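PDB 2VRS: sigma-C capsid protein from Avian reovirus, which attaches the virus to host cells and induces their apoptosis, the piece here running from a coiled-coil helix through the beta-spiral region to the C-terminal domain. Local coordinates for residues C[94-100]-C[119-125]; C[161-167]-C[200-206]; C[62-66]-C[108-112]. All blocks are in the same frame, centred on the assembly; numbering follows the deposited sequence.

Interaction 1 (C[94-100]-C[119-125])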
ATOM      1  N   GLY C  94      29.439  -6.590  24.831  1.00 27.02           N
ATOM      2  CA  GLY C  94      28.796  -7.119  26.028  1.00 24.67           C
ATOM      3  C   GLY C  94      28.688  -8.623  25.903  1.00 24.01           C
ATOM      4  O   GLY C  94      28.174  -9.298  26.791  1.00 25.98           O
ATOM      5  N   SER C  95      29.172  -9.131  24.771  1.00 23.86           N
ATOM      6  CA  SER C  95      29.296 -10.558  24.504  1.00 24.14           C
ATOM      7  C   SER C  95      30.289 -10.799  23.359  1.00 27.08           C
ATOM      8  O   SER C  95      30.405  -9.969  22.446  1.00 28.92           O
ATOM      9  CB  SER C  95      27.932 -11.152  24.116  1.00 26.14           C
ATOM     10  OG  SER C  95      28.044 -12.534  23.881  1.00 23.39           O
ATOM     11  N   SER C  96      30.981 -11.941  23.398  1.00 22.10           N
ATOM     12  CA  SER C  96      31.807 -12.387  22.282  1.00 21.71           C
ATOM     13  C   SER C  96      31.290 -13.680  21.701  1.00 26.27           C
ATOM     14  O   SER C  96      31.929 -14.279  20.842  1.00 29.82           O
ATOM     15  CB  SER C  96      33.263 -12.586  22.738  1.00 24.05           C
ATOM     16  OG  SER C  96      33.804 -11.366  23.206  1.00 30.70           O
ATOM     17  N   ASP C  97      30.134 -14.097  22.184  1.00 24.26           N
ATOM     18  CA  ASP C  97      29.598 -15.417  21.907  1.00 24.05           C
ATOM     19  C   ASP C  97      28.672 -15.370  20.673  1.00 27.36           C
ATOM     20  O   ASP C  97      28.305 -14.295  20.191  1.00 25.56           O
ATOM     21  CB  ASP C  97      28.860 -15.857  23.167  1.00 25.92           C
ATOM     22  CG  ASP C  97      28.706 -17.341  23.285  1.00 32.04           C
ATOM     23  OD1 ASP C  97      29.147 -18.102  22.384  1.00 28.08           O
ATOM     24  OD2 ASP C  97      28.128 -17.739  24.318  1.00 30.44           O
ATOM     25  N   THR C  98      28.326 -16.535  20.146  1.00 22.45           N
ATOM     26  CA  THR C  98      27.339 -16.636  19.066  1.00 23.79           C
ATOM     27  C   THR C  98      26.177 -17.530  19.557  1.00 26.91           C
ATOM     28  O   THR C  98      26.313 -18.269  20.543  1.00 22.65           O
ATOM     29  CB  THR C  98      27.933 -17.249  17.793  1.00 26.41           C
ATOM     30  OG1 THR C  98      28.448 -18.547  18.090  1.00 25.64           O
ATOM     31  CG2 THR C  98      29.084 -16.405  17.221  1.00 24.82           C
ATOM     32  N   ILE C  99      25.026 -17.438  18.891  1.00 22.56           N
ATOM     33  CA  ILE C  99      23.886 -18.237  19.289  1.00 19.34           C
ATOM     34  C   ILE C  99      23.118 -18.579  18.054  1.00 18.07           C
ATOM     35  O   ILE C  99      22.896 -17.730  17.186  1.00 19.26           O
ATOM     36  CB  ILE C  99      23.003 -17.547  20.384  1.00 20.50           C
ATOM     37  CG1 ILE C  99      21.921 -18.533  20.928  1.00 22.04           C
ATOM     38  CG2 ILE C  99      22.398 -16.241  19.857  1.00 20.82           C
ATOM     39  CD1 ILE C  99      21.311 -18.088  22.250  1.00 22.96           C
ATOM     40  N   ASP C 100      22.766 -19.856  17.954  1.00 21.25           N
ATOM     41  CA  ASP C 100      22.031 -20.387  16.825  1.00 23.31           C
ATOM     42  C   ASP C 100      20.544 -20.175  16.997  1.00 18.00           C
ATOM     43  O   ASP C 100      19.916 -20.714  17.928  1.00 21.20           O
ATOM     44  CB  ASP C 100      22.320 -21.881  16.684  1.00 25.18           C
ATOM     45  CG  ASP C 100      23.668 -22.153  16.024  1.00 40.71           C
ATOM     46  OD1 ASP C 100      24.259 -21.240  15.375  1.00 47.49           O
ATOM     47  OD2 ASP C 100      24.142 -23.298  16.158  1.00 53.99           O
ATOM     48  N   THR C 119      18.085 -22.442  20.533  1.00 48.96           N
ATOM     49  CA  THR C 119      18.611 -23.466  21.399  1.00 54.39           C
ATOM     50  C   THR C 119      20.041 -23.039  21.805  1.00 52.85           C
ATOM     51  O   THR C 119      20.746 -22.317  21.073  1.00 50.31           O
ATOM     52  CB  THR C 119      18.498 -24.882  20.760  1.00 58.79           C
ATOM     53  OG1 THR C 119      18.451 -25.869  21.800  1.00 62.49           O
ATOM     54  CG2 THR C 119      19.633 -25.162  19.748  1.00 59.64           C
ATOM     55  N   GLY C 120      20.462 -23.456  22.985  1.00 47.96           N
ATOM     56  CA  GLY C 120      21.747 -23.000  23.472  1.00 44.16           C
ATOM     57  C   GLY C 120      21.641 -21.639  24.120  1.00 38.16           C
ATOM     58  O   GLY C 120      20.557 -21.155  24.470  1.00 39.08           O
ATOM     59  N   ASN C 121      22.787 -21.004  24.292  1.00 32.88           N
ATOM     60  CA  ASN C 121      22.843 -19.867  25.170  1.00 30.48           C
ATOM     61  C   ASN C 121      23.877 -18.889  24.696  1.00 28.82           C
ATOM     62  O   ASN C 121      24.585 -19.143  23.716  1.00 29.35           O
ATOM     63  CB  ASN C 121      23.209 -20.319  26.564  1.00 29.67           C
ATOM     64  CG  ASN C 121      24.518 -21.075  26.591  1.00 33.42           C
ATOM     65  OD1 ASN C 121      25.563 -20.474  26.820  1.00 42.49           O
ATOM     66  ND2 ASN C 121      24.481 -22.382  26.321  1.00 35.88           N
ATOM     67  N   LEU C 122      23.925 -17.767  25.396  1.00 25.45           N
ATOM     68  CA  LEU C 122      24.832 -16.697  25.037  1.00 25.08           C
ATOM     69  C   LEU C 122      25.433 -16.189  26.322  1.00 25.85           C
ATOM     70  O   LEU C 122      24.721 -15.854  27.276  1.00 25.73           O
ATOM     71  CB  LEU C 122      24.025 -15.596  24.318  1.00 27.57           C
ATOM     72  CG  LEU C 122      24.765 -14.487  23.598  1.00 29.76           C
ATOM     73  CD1 LEU C 122      25.348 -14.993  22.298  1.00 21.91           C
ATOM     74  CD2 LEU C 122      23.784 -13.320  23.334  1.00 28.32           C
ATOM     75  N   THR C 123      26.764 -16.180  26.393  1.00 24.40           N
ATOM     76  CA  THR C 123      27.429 -15.645  27.565  1.00 25.46           C
ATOM     77  C   THR C 123      27.557 -14.140  27.382  1.00 24.20           C
ATOM     78  O   THR C 123      27.972 -13.682  26.317  1.00 28.73           O
ATOM     79  CB  THR C 123      28.836 -16.263  27.718  1.00 29.83           C
ATOM     80  OG1 THR C 123      28.671 -17.638  28.060  1.00 33.36           O
ATOM     81  CG2 THR C 123      29.628 -15.536  28.809  1.00 25.75           C
ATOM     82  N   VAL C 124      27.133 -13.401  28.404  1.00 27.94           N
ATOM     83  CA  VAL C 124      27.154 -11.935  28.381  1.00 27.16           C
ATOM     84  C   VAL C 124      28.050 -11.479  29.511  1.00 32.99           C
ATOM     85  O   VAL C 124      28.280 -12.221  30.471  1.00 33.82           O
ATOM     86  CB  VAL C 124      25.731 -11.288  28.517  1.00 27.84           C
ATOM     87  CG1 VAL C 124      24.875 -11.617  27.280  1.00 29.51           C
ATOM     88  CG2 VAL C 124      25.032 -11.717  29.806  1.00 27.17           C
ATOM     89  N   THR C 125      28.567 -10.262  29.389  1.00 30.88           N
ATOM     90  CA  THR C 125      29.486  -9.725  30.394  1.00 30.36           C
ATOM     91  C   THR C 125      29.076  -8.368  30.935  1.00 34.45           C
ATOM     92  O   THR C 125      29.734  -7.831  31.816  1.00 31.67           O
ATOM     93  CB  THR C 125      30.913  -9.640  29.839  1.00 29.91           C
ATOM     94  OG1 THR C 125      30.926  -8.797  28.688  1.00 31.79           O
ATOM     95  CG2 THR C 125      31.407 -11.018  29.421  1.00 34.06           C
TER
HETATM   96  O   HOH W   1      30.897 -13.660  25.739  1.00 27.60           O
HETATM   97  O   HOH W   2      27.844 -19.567  26.160  1.00 34.13           O
HETATM   98  O   HOH W   3      26.600 -20.202  22.397  1.00 42.05           O
HETATM   99  O   HOH W   4      23.458 -21.926  19.926  1.00 23.67           O
HETATM  100  O   HOH W   5      18.132 -22.941  17.145  1.00 40.00           O
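This is an antiparallel contact between two adjoining but not regularly paired segments in the beta-rich C-terminal domain, joined by direct bonds at one end, with waters bridging along the seam. Strands 98-100 and 121-124 run at 162° with their axes 6.2 Å apart, and the CA-CA separation widens from 4.6 Å at Ser95-Val124 to 6.5 Å at Asp100-Thr119. At the closed end Thr125 N donates to Gly94 O (2.8 Å). Side chains then take over from the backbone: Ser95 OG donates to Thr123 O (2.7 Å), and Thr123 N donates to Asp97 OD2 (2.9 Å). Ser95 OG also accepts from Asp97 N (3.1 Å), an ST turn just before strand 98-108 begins. Where the segments part, a water accepts from Asp100 N (2.9 Å) and donates to Thr119 O (3.0 Å). Beneath this polar seam Ile99 CB meets Leu122 CD1 at 4.0 Å. Each segment has a regular partner on its outer side: Asp97 and Ile99 form backbone hydrogen bonds with Gly91 and Ala89 of strand 81-92, while Leu122 and Val124 bond to Ile200 and Ala198 of strand 198-210. Leu122 and Ser95 touch strand 128-134, through Leu131 and Val129.

Interaction 2 (C[161-167]-C[200-206])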
ATOM      1  N   VAL C 161      12.129  -4.093  18.325  1.00 14.02           N
ATOM      2  CA  VAL C 161      12.398  -5.518  18.345  1.00 15.09           C
ATOM      3  C   VAL C 161      11.998  -5.958  19.768  1.00 13.22           C
ATOM      4  O   VAL C 161      12.406  -5.348  20.748  1.00 17.47           O
ATOM      5  CB  VAL C 161      13.917  -5.840  18.101  1.00 14.71           C
ATOM      6  CG1 VAL C 161      14.194  -7.325  18.329  1.00 15.91           C
ATOM      7  CG2 VAL C 161      14.422  -5.400  16.702  1.00 12.65           C
ATOM      8  N   ASP C 162      11.231  -7.052  19.887  1.00 14.15           N
ATOM      9  CA  ASP C 162      10.915  -7.617  21.206  1.00 16.34           C
ATOM     10  C   ASP C 162      11.868  -8.770  21.513  1.00 17.54           C
ATOM     11  O   ASP C 162      12.071  -9.637  20.676  1.00 16.26           O
ATOM     12  CB  ASP C 162       9.493  -8.180  21.192  1.00 14.22           C
ATOM     13  CG  ASP C 162       8.434  -7.102  21.139  1.00 26.07           C
ATOM     14  OD1 ASP C 162       8.708  -5.942  21.478  1.00 24.91           O
ATOM     15  OD2 ASP C 162       7.322  -7.447  20.773  1.00 39.68           O
ATOM     16  N   VAL C 163      12.424  -8.800  22.716  1.00 15.54           N
ATOM     17  CA  VAL C 163      13.346  -9.856  23.074  1.00 17.69           C
ATOM     18  C   VAL C 163      12.865 -10.436  24.403  1.00 20.10           C
ATOM     19  O   VAL C 163      12.328  -9.703  25.256  1.00 18.95           O
ATOM     20  CB  VAL C 163      14.781  -9.293  23.197  1.00 19.56           C
ATOM     21  CG1 VAL C 163      15.733 -10.295  23.781  1.00 31.23           C
ATOM     22  CG2 VAL C 163      15.276  -8.864  21.806  1.00 19.02           C
ATOM     23  N   SER C 164      13.058 -11.744  24.559  1.00 16.23           N
ATOM     24  CA  SER C 164      12.856 -12.385  25.868  1.00 17.28           C
ATOM     25  C   SER C 164      13.929 -13.467  26.052  1.00 17.26           C
ATOM     26  O   SER C 164      14.466 -13.977  25.075  1.00 17.12           O
ATOM     27  CB  SER C 164      11.435 -12.975  25.957  1.00 19.34           C
ATOM     28  OG  SER C 164      11.359 -14.248  25.360  1.00 25.38           O
ATOM     29  N   PHE C 165      14.286 -13.765  27.300  1.00 17.39           N
ATOM     30  CA  PHE C 165      15.241 -14.863  27.533  1.00 16.52           C
ATOM     31  C   PHE C 165      15.135 -15.257  28.993  1.00 18.14           C
ATOM     32  O   PHE C 165      14.570 -14.509  29.827  1.00 19.05           O
ATOM     33  CB  PHE C 165      16.670 -14.395  27.215  1.00 15.94           C
ATOM     34  CG  PHE C 165      17.052 -13.084  27.872  1.00 19.21           C
ATOM     35  CD1 PHE C 165      17.542 -13.046  29.190  1.00 20.82           C
ATOM     36  CD2 PHE C 165      16.890 -11.881  27.187  1.00 18.53           C
ATOM     37  CE1 PHE C 165      17.868 -11.828  29.811  1.00 23.29           C
ATOM     38  CE2 PHE C 165      17.222 -10.670  27.789  1.00 22.05           C
ATOM     39  CZ  PHE C 165      17.720 -10.633  29.100  1.00 23.72           C
ATOM     40  N   THR C 166      15.780 -16.391  29.307  1.00 20.56           N
ATOM     41  CA  THR C 166      15.881 -16.850  30.687  1.00 21.20           C
ATOM     42  C   THR C 166      17.291 -16.519  31.213  1.00 25.89           C
ATOM     43  O   THR C 166      18.297 -16.763  30.522  1.00 23.54           O
ATOM     44  CB  THR C 166      15.626 -18.350  30.746  1.00 25.54           C
ATOM     45  OG1 THR C 166      14.310 -18.608  30.251  1.00 23.68           O
ATOM     46  CG2 THR C 166      15.731 -18.869  32.192  1.00 29.76           C
ATOM     47  N   ARG C 167      17.334 -15.953  32.421  1.00 28.06           N
ATOM     48  CA  ARG C 167      18.563 -15.668  33.164  1.00 31.56           C
ATOM     49  C   ARG C 167      18.301 -15.990  34.642  1.00 36.07           C
ATOM     50  O   ARG C 167      17.365 -15.443  35.244  1.00 35.45           O
ATOM     51  CB  ARG C 167      18.956 -14.200  33.037  1.00 32.32           C
ATOM     52  CG  ARG C 167      20.222 -13.810  33.807  1.00 28.01           C
ATOM     53  CD  ARG C 167      20.469 -12.317  33.746  1.00 33.21           C
ATOM     54  NE  ARG C 167      21.632 -11.943  34.552  1.00 29.21           N
ATOM     55  CZ  ARG C 167      22.686 -11.245  34.138  1.00 42.00           C
ATOM     56  NH1 ARG C 167      22.771 -10.786  32.890  1.00 39.31           N
ATOM     57  NH2 ARG C 167      23.664 -10.981  34.996  1.00 38.80           N
ATOM     58  N   ILE C 200      22.592 -16.241  29.370  1.00 28.76           N
ATOM     59  CA  ILE C 200      21.179 -16.168  29.026  1.00 22.09           C
ATOM     60  C   ILE C 200      20.848 -17.249  27.989  1.00 27.35           C
ATOM     61  O   ILE C 200      21.664 -17.594  27.131  1.00 26.16           O
ATOM     62  CB  ILE C 200      20.771 -14.705  28.573  1.00 23.33           C
ATOM     63  CG1 ILE C 200      21.395 -14.359  27.217  1.00 22.85           C
ATOM     64  CG2 ILE C 200      21.141 -13.669  29.659  1.00 26.97           C
ATOM     65  CD1 ILE C 200      20.889 -13.051  26.585  1.00 25.88           C
ATOM     66  N   ARG C 201      19.665 -17.831  28.094  1.00 21.71           N
ATOM     67  CA  ARG C 201      19.304 -18.911  27.190  1.00 21.05           C
ATOM     68  C   ARG C 201      17.851 -18.750  26.820  1.00 20.34           C
ATOM     69  O   ARG C 201      17.180 -17.829  27.312  1.00 18.71           O
ATOM     70  CB  ARG C 201      19.557 -20.283  27.855  1.00 22.90           C
ATOM     71  CG  ARG C 201      18.707 -20.499  29.118  1.00 26.71           C
ATOM     72  CD  ARG C 201      18.907 -21.882  29.767  1.00 29.01           C
ATOM     73  NE  ARG C 201      18.283 -21.930  31.089  1.00 31.78           N
ATOM     74  CZ  ARG C 201      17.106 -22.466  31.361  1.00 44.68           C
ATOM     75  NH1 ARG C 201      16.389 -23.044  30.395  1.00 41.64           N
ATOM     76  NH2 ARG C 201      16.663 -22.437  32.618  1.00 45.14           N
ATOM     77  N   SER C 202      17.355 -19.614  25.927  1.00 17.98           N
ATOM     78  CA  SER C 202      15.945 -19.548  25.477  1.00 21.79           C
ATOM     79  C   SER C 202      15.615 -18.140  24.956  1.00 22.29           C
ATOM     80  O   SER C 202      14.574 -17.546  25.306  1.00 21.76           O
ATOM     81  CB  SER C 202      14.961 -19.891  26.617  1.00 25.08           C
ATOM     82  OG  SER C 202      15.220 -21.206  27.111  1.00 29.05           O
ATOM     83  N   LEU C 203      16.529 -17.609  24.155  1.00 19.72           N
ATOM     84  CA  LEU C 203      16.349 -16.258  23.612  1.00 18.13           C
ATOM     85  C   LEU C 203      15.296 -16.301  22.522  1.00 16.15           C
ATOM     86  O   LEU C 203      15.304 -17.206  21.677  1.00 17.96           O
ATOM     87  CB  LEU C 203      17.688 -15.733  23.046  1.00 20.95           C
ATOM     88  CG  LEU C 203      17.718 -14.371  22.334  1.00 20.71           C
ATOM     89  CD1 LEU C 203      17.449 -13.151  23.284  1.00 20.07           C
ATOM     90  CD2 LEU C 203      19.096 -14.232  21.623  1.00 21.38           C
ATOM     91  N   THR C 204      14.347 -15.352  22.531  1.00 16.54           N
ATOM     92  CA  THR C 204      13.401 -15.230  21.431  1.00 14.83           C
ATOM     93  C   THR C 204      13.549 -13.790  20.919  1.00 18.53           C
ATOM     94  O   THR C 204      13.880 -12.863  21.684  1.00 16.33           O
ATOM     95  CB  THR C 204      11.907 -15.463  21.872  1.00 21.47           C
ATOM     96  OG1 THR C 204      11.535 -14.424  22.774  1.00 25.35           O
ATOM     97  CG2 THR C 204      11.716 -16.845  22.538  1.00 17.39           C
ATOM     98  N   VAL C 205      13.414 -13.631  19.610  1.00 16.04           N
ATOM     99  CA  VAL C 205      13.522 -12.296  18.988  1.00 16.00           C
ATOM    100  C   VAL C 205      12.298 -12.218  18.055  1.00 17.54           C
ATOM    101  O   VAL C 205      12.034 -13.150  17.274  1.00 18.12           O
ATOM    102  CB  VAL C 205      14.821 -12.172  18.134  1.00 21.01           C
ATOM    103  CG1 VAL C 205      14.814 -10.880  17.328  1.00 16.78           C
ATOM    104  CG2 VAL C 205      16.098 -12.179  19.021  1.00 18.84           C
ATOM    105  N   ARG C 206      11.524 -11.152  18.185  1.00 16.20           N
ATOM    106  CA  ARG C 206      10.388 -10.902  17.292  1.00 14.08           C
ATOM    107  C   ARG C 206      10.488  -9.469  16.783  1.00 13.47           C
ATOM    108  O   ARG C 206      10.618  -8.514  17.571  1.00 15.47           O
ATOM    109  CB  ARG C 206       9.054 -11.097  18.015  1.00 20.55           C
ATOM    110  CG  ARG C 206       8.887 -12.493  18.543  1.00 32.04           C
ATOM    111  CD  ARG C 206       7.426 -12.799  18.798  1.00 51.74           C
ATOM    112  NE  ARG C 206       6.588 -12.571  17.617  1.00 58.88           N
ATOM    113  CZ  ARG C 206       5.273 -12.768  17.604  1.00 60.33           C
ATOM    114  NH1 ARG C 206       4.670 -13.195  18.701  1.00 44.42           N
ATOM    115  NH2 ARG C 206       4.563 -12.550  16.507  1.00 64.39           N
TER
HETATM  116  O   HOH W   6      10.511 -12.004  21.809  1.00 25.13           O
HETATM  117  O   HOH W   7      12.188 -16.720  26.210  1.00 32.25           O
HETATM  118  O   HOH W   8      13.953 -21.302  29.895  1.00 45.93           O
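Strands 161-167 and 203-206 run antiparallel at 175°, their axes 4.7 Å apart, joined by a ladder of backbone hydrogen bonds such as Asp162 N to Arg206 O (2.8 Å); apolar side chains pack alongside it. Val163 CG1 pushes against Leu203 CD1 (3.4 Å), and Val161 CG1 meets Val205 CG1 (3.7 Å). The Phe165 ring is a prominent bump: Ile200 CD1 sits over one face, 4.2 Å from the ring centroid and 14° off the normal, a CH-pi contact, while Leu203 CD1 approaches Phe165 CD2 at 4.1 Å. A beta bulge shifts the register by one residue between Ser164, paired with Thr204, and Thr166, paired with Arg201, where the chain turns a corner at Ser202. The strands belong to the C-terminal beta-barrel, and Phe165 packs on Tyr174, a ligand of the bound zinc with His172. On the face bearing Ser164 and Thr204, their hydroxyls OG and OG1 hydrogen-bond at 2.6 Å. Farther along it, Asp162 pairs in a salt bridge with Arg206 of the third subunit, and Arg206 with Asp162 of the second.

Interaction 3 (C[62-66]-C[108-112])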
ATOM      1  N   MET C  62       2.894  -2.762 -12.232  1.00 20.08           N
ATOM      2  CA  MET C  62       2.639  -2.998 -10.799  1.00 19.93           C
ATOM      3  C   MET C  62       3.579  -4.080 -10.247  1.00 21.49           C
ATOM      4  O   MET C  62       3.735  -5.176 -10.843  1.00 20.80           O
ATOM      5  CB  MET C  62       1.186  -3.463 -10.612  1.00 18.62           C
ATOM      6  CG  MET C  62       0.132  -2.425 -11.057  1.00 16.58           C
ATOM      7  SD  MET C  62      -1.549  -3.103 -11.045  1.00 21.81           S
ATOM      8  CE  MET C  62      -1.577  -4.044 -12.592  1.00 24.09           C
ATOM      9  N   ASP C  63       4.198  -3.759  -9.100  1.00 18.60           N
ATOM     10  CA  ASP C  63       4.998  -4.740  -8.371  1.00 17.21           C
ATOM     11  C   ASP C  63       4.008  -5.645  -7.670  1.00 18.19           C
ATOM     12  O   ASP C  63       3.290  -5.142  -6.811  1.00 15.67           O
ATOM     13  CB  ASP C  63       5.830  -3.989  -7.335  1.00 20.15           C
ATOM     14  CG  ASP C  63       6.411  -4.904  -6.244  1.00 17.90           C
ATOM     15  OD1 ASP C  63       6.443  -6.130  -6.437  1.00 20.01           O
ATOM     16  OD2 ASP C  63       6.829  -4.343  -5.206  1.00 19.30           O
ATOM     17  N   PRO C  64       3.974  -6.951  -8.009  1.00 20.29           N
ATOM     18  CA  PRO C  64       2.979  -7.879  -7.438  1.00 18.28           C
ATOM     19  C   PRO C  64       3.128  -8.137  -5.920  1.00 16.56           C
ATOM     20  O   PRO C  64       2.184  -8.620  -5.293  1.00 16.66           O
ATOM     21  CB  PRO C  64       3.203  -9.175  -8.221  1.00 22.14           C
ATOM     22  CG  PRO C  64       4.598  -9.152  -8.592  1.00 22.10           C
ATOM     23  CD  PRO C  64       4.854  -7.667  -8.956  1.00 19.38           C
ATOM     24  N   TYR C  65       4.257  -7.773  -5.328  1.00 17.03           N
ATOM     25  CA  TYR C  65       4.413  -7.840  -3.860  1.00 17.53           C
ATOM     26  C   TYR C  65       3.775  -6.638  -3.179  1.00 17.31           C
ATOM     27  O   TYR C  65       3.648  -6.636  -1.961  1.00 16.78           O
ATOM     28  CB  TYR C  65       5.882  -7.939  -3.465  1.00 16.03           C
ATOM     29  CG  TYR C  65       6.428  -9.294  -3.817  1.00 18.33           C
ATOM     30  CD1 TYR C  65       6.282 -10.342  -2.931  1.00 22.39           C
ATOM     31  CD2 TYR C  65       7.022  -9.531  -5.060  1.00 25.38           C
ATOM     32  CE1 TYR C  65       6.703 -11.630  -3.263  1.00 18.29           C
ATOM     33  CE2 TYR C  65       7.479 -10.807  -5.391  1.00 28.73           C
ATOM     34  CZ  TYR C  65       7.312 -11.841  -4.487  1.00 24.94           C
ATOM     35  OH  TYR C  65       7.760 -13.113  -4.765  1.00 29.74           O
ATOM     36  N   PHE C  66       3.373  -5.631  -3.958  1.00 16.77           N
ATOM     37  CA  PHE C  66       2.754  -4.433  -3.406  1.00 16.47           C
ATOM     38  C   PHE C  66       1.315  -4.228  -3.862  1.00 18.19           C
ATOM     39  O   PHE C  66       0.451  -3.810  -3.089  1.00 16.78           O
ATOM     40  CB  PHE C  66       3.575  -3.186  -3.759  1.00 17.22           C
ATOM     41  CG  PHE C  66       2.951  -1.893  -3.249  1.00 13.89           C
ATOM     42  CD1 PHE C  66       2.842  -1.678  -1.867  1.00 14.64           C
ATOM     43  CD2 PHE C  66       2.510  -0.896  -4.147  1.00 17.25           C
ATOM     44  CE1 PHE C  66       2.282  -0.490  -1.373  1.00 18.56           C
ATOM     45  CE2 PHE C  66       1.936   0.311  -3.637  1.00 20.85           C
ATOM     46  CZ  PHE C  66       1.833   0.492  -2.263  1.00 21.32           C
ATOM     47  N   HIS C 108       4.702 -11.464   3.667  1.00 13.60           N
ATOM     48  CA  HIS C 108       3.351 -11.246   3.140  1.00 13.29           C
ATOM     49  C   HIS C 108       3.353  -9.839   2.528  1.00 17.38           C
ATOM     50  O   HIS C 108       3.542  -8.849   3.242  1.00 14.36           O
ATOM     51  CB  HIS C 108       2.270 -11.439   4.238  1.00 13.50           C
ATOM     52  CG  HIS C 108       2.499 -10.627   5.491  1.00 14.27           C
ATOM     53  ND1 HIS C 108       1.655  -9.608   5.873  1.00 14.45           N
ATOM     54  CD2 HIS C 108       3.475 -10.685   6.441  1.00 15.52           C
ATOM     55  CE1 HIS C 108       2.113  -9.046   6.985  1.00 16.47           C
ATOM     56  NE2 HIS C 108       3.206  -9.693   7.356  1.00 15.87           N
ATOM     57  N   GLY C 109       3.198  -9.770   1.198  1.00 16.99           N
ATOM     58  CA  GLY C 109       3.366  -8.511   0.520  1.00 17.41           C
ATOM     59  C   GLY C 109       4.820  -8.141   0.736  1.00 14.67           C
ATOM     60  O   GLY C 109       5.705  -9.030   0.792  1.00 18.67           O
ATOM     61  N   ARG C 110       5.056  -6.858   0.951  1.00 14.81           N
ATOM     62  CA  ARG C 110       6.441  -6.433   1.182  1.00 15.96           C
ATOM     63  C   ARG C 110       6.749  -6.330   2.675  1.00 20.00           C
ATOM     64  O   ARG C 110       7.701  -5.669   3.064  1.00 21.54           O
ATOM     65  CB  ARG C 110       6.713  -5.104   0.485  1.00 17.92           C
ATOM     66  CG  ARG C 110       6.601  -5.278  -1.024  1.00 15.37           C
ATOM     67  CD  ARG C 110       7.246  -4.124  -1.833  1.00 18.27           C
ATOM     68  NE  ARG C 110       8.673  -4.334  -1.808  1.00 19.55           N
ATOM     69  CZ  ARG C 110       9.369  -5.063  -2.683  1.00 19.34           C
ATOM     70  NH1 ARG C 110       8.806  -5.600  -3.769  1.00 20.55           N
ATOM     71  NH2 ARG C 110      10.663  -5.202  -2.498  1.00 20.75           N
ATOM     72  N   ARG C 111       5.946  -6.972   3.513  1.00 15.38           N
ATOM     73  CA  ARG C 111       6.278  -7.077   4.935  1.00 14.71           C
ATOM     74  C   ARG C 111       6.887  -8.456   5.226  1.00 12.26           C
ATOM     75  O   ARG C 111       6.363  -9.502   4.760  1.00 15.14           O
ATOM     76  CB  ARG C 111       5.005  -6.906   5.784  1.00 14.84           C
ATOM     77  CG  ARG C 111       5.292  -6.897   7.320  1.00 14.36           C
ATOM     78  CD  ARG C 111       5.971  -5.570   7.808  1.00 13.41           C
ATOM     79  NE  ARG C 111       6.169  -5.697   9.289  1.00 14.54           N
ATOM     80  CZ  ARG C 111       6.782  -4.795  10.028  1.00 21.32           C
ATOM     81  NH1 ARG C 111       7.260  -3.736   9.425  1.00 11.84           N
ATOM     82  NH2 ARG C 111       6.919  -4.939  11.343  1.00 17.39           N
ATOM     83  N   THR C 112       7.961  -8.473   6.001  1.00 12.45           N
ATOM     84  CA  THR C 112       8.567  -9.722   6.471  1.00 14.22           C
ATOM     85  C   THR C 112       8.681  -9.702   7.951  1.00 16.52           C
ATOM     86  O   THR C 112       9.337  -8.820   8.512  1.00 14.44           O
ATOM     87  CB  THR C 112       9.945  -9.977   5.811  1.00 13.00           C
ATOM     88  OG1 THR C 112       9.713 -10.186   4.421  1.00 13.94           O
ATOM     89  CG2 THR C 112      10.626 -11.153   6.435  1.00 14.05           C
TER
HETATM   90  O   HOH W   9       2.807  -5.092   0.573  1.00 25.59           O
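Tyr65 packs its CB against CG of Arg110 at 3.7 Å, and these two residues have the largest covered areas of the contact, which buries 221 Å² in all. Arg110 reaches on to Asp63, where NH1 donates to OD2 at 2.7 Å in a salt bridge. That OD2 has a second partner, Thr74 of the third subunit, so the charge pair lies at a subunit interface. The other carboxylate oxygen, Asp63 OD1, accepts from Tyr65 N (3.0 Å), an Asx turn within the same loop. Tyr65 O approaches Arg110 N at 3.2 Å with too poor an angle to bond; a water links them instead, 3.1 Å from Tyr65 O and 2.9 Å from Arg110 N. Gly109 CA comes to 3.1 Å from Tyr65 O. Reciprocal bonds, His108 N to Arg111 O (2.8 Å) and Arg111 N to His108 O (3.1 Å), close a beta-hairpin with a two-residue loop, and the phi/psi angles of Gly109 (64/-141°, where positive phi favours glycine) and Arg110 (-96/19°) make it a type II' turn.

In the fold
From the N-terminal helix 3-38 the chain passes through the beta-spiral region to residues 62-66, which interaction 3 joins to the 108-112 hairpin turn, closing a loop over 41 intervening residues and linking that region to the C-terminal domain. Segment 94-100 lies within this loop but its partner 119-125 lies beyond it, so interaction 1, closing over 18 residues, crosses interaction 3; their centres are 34 Å apart, near opposite ends of strand 98-108. Interaction 2 follows both in series, closing over 32 residues as strand 198-210 returns to strand 159-167. Strands 121-124 and 198-210 are sheet neighbours, and interactions 1 and 2 meet there: Leu122 N lies 2.9 Å from Ile200 O, a probable hydrogen bond.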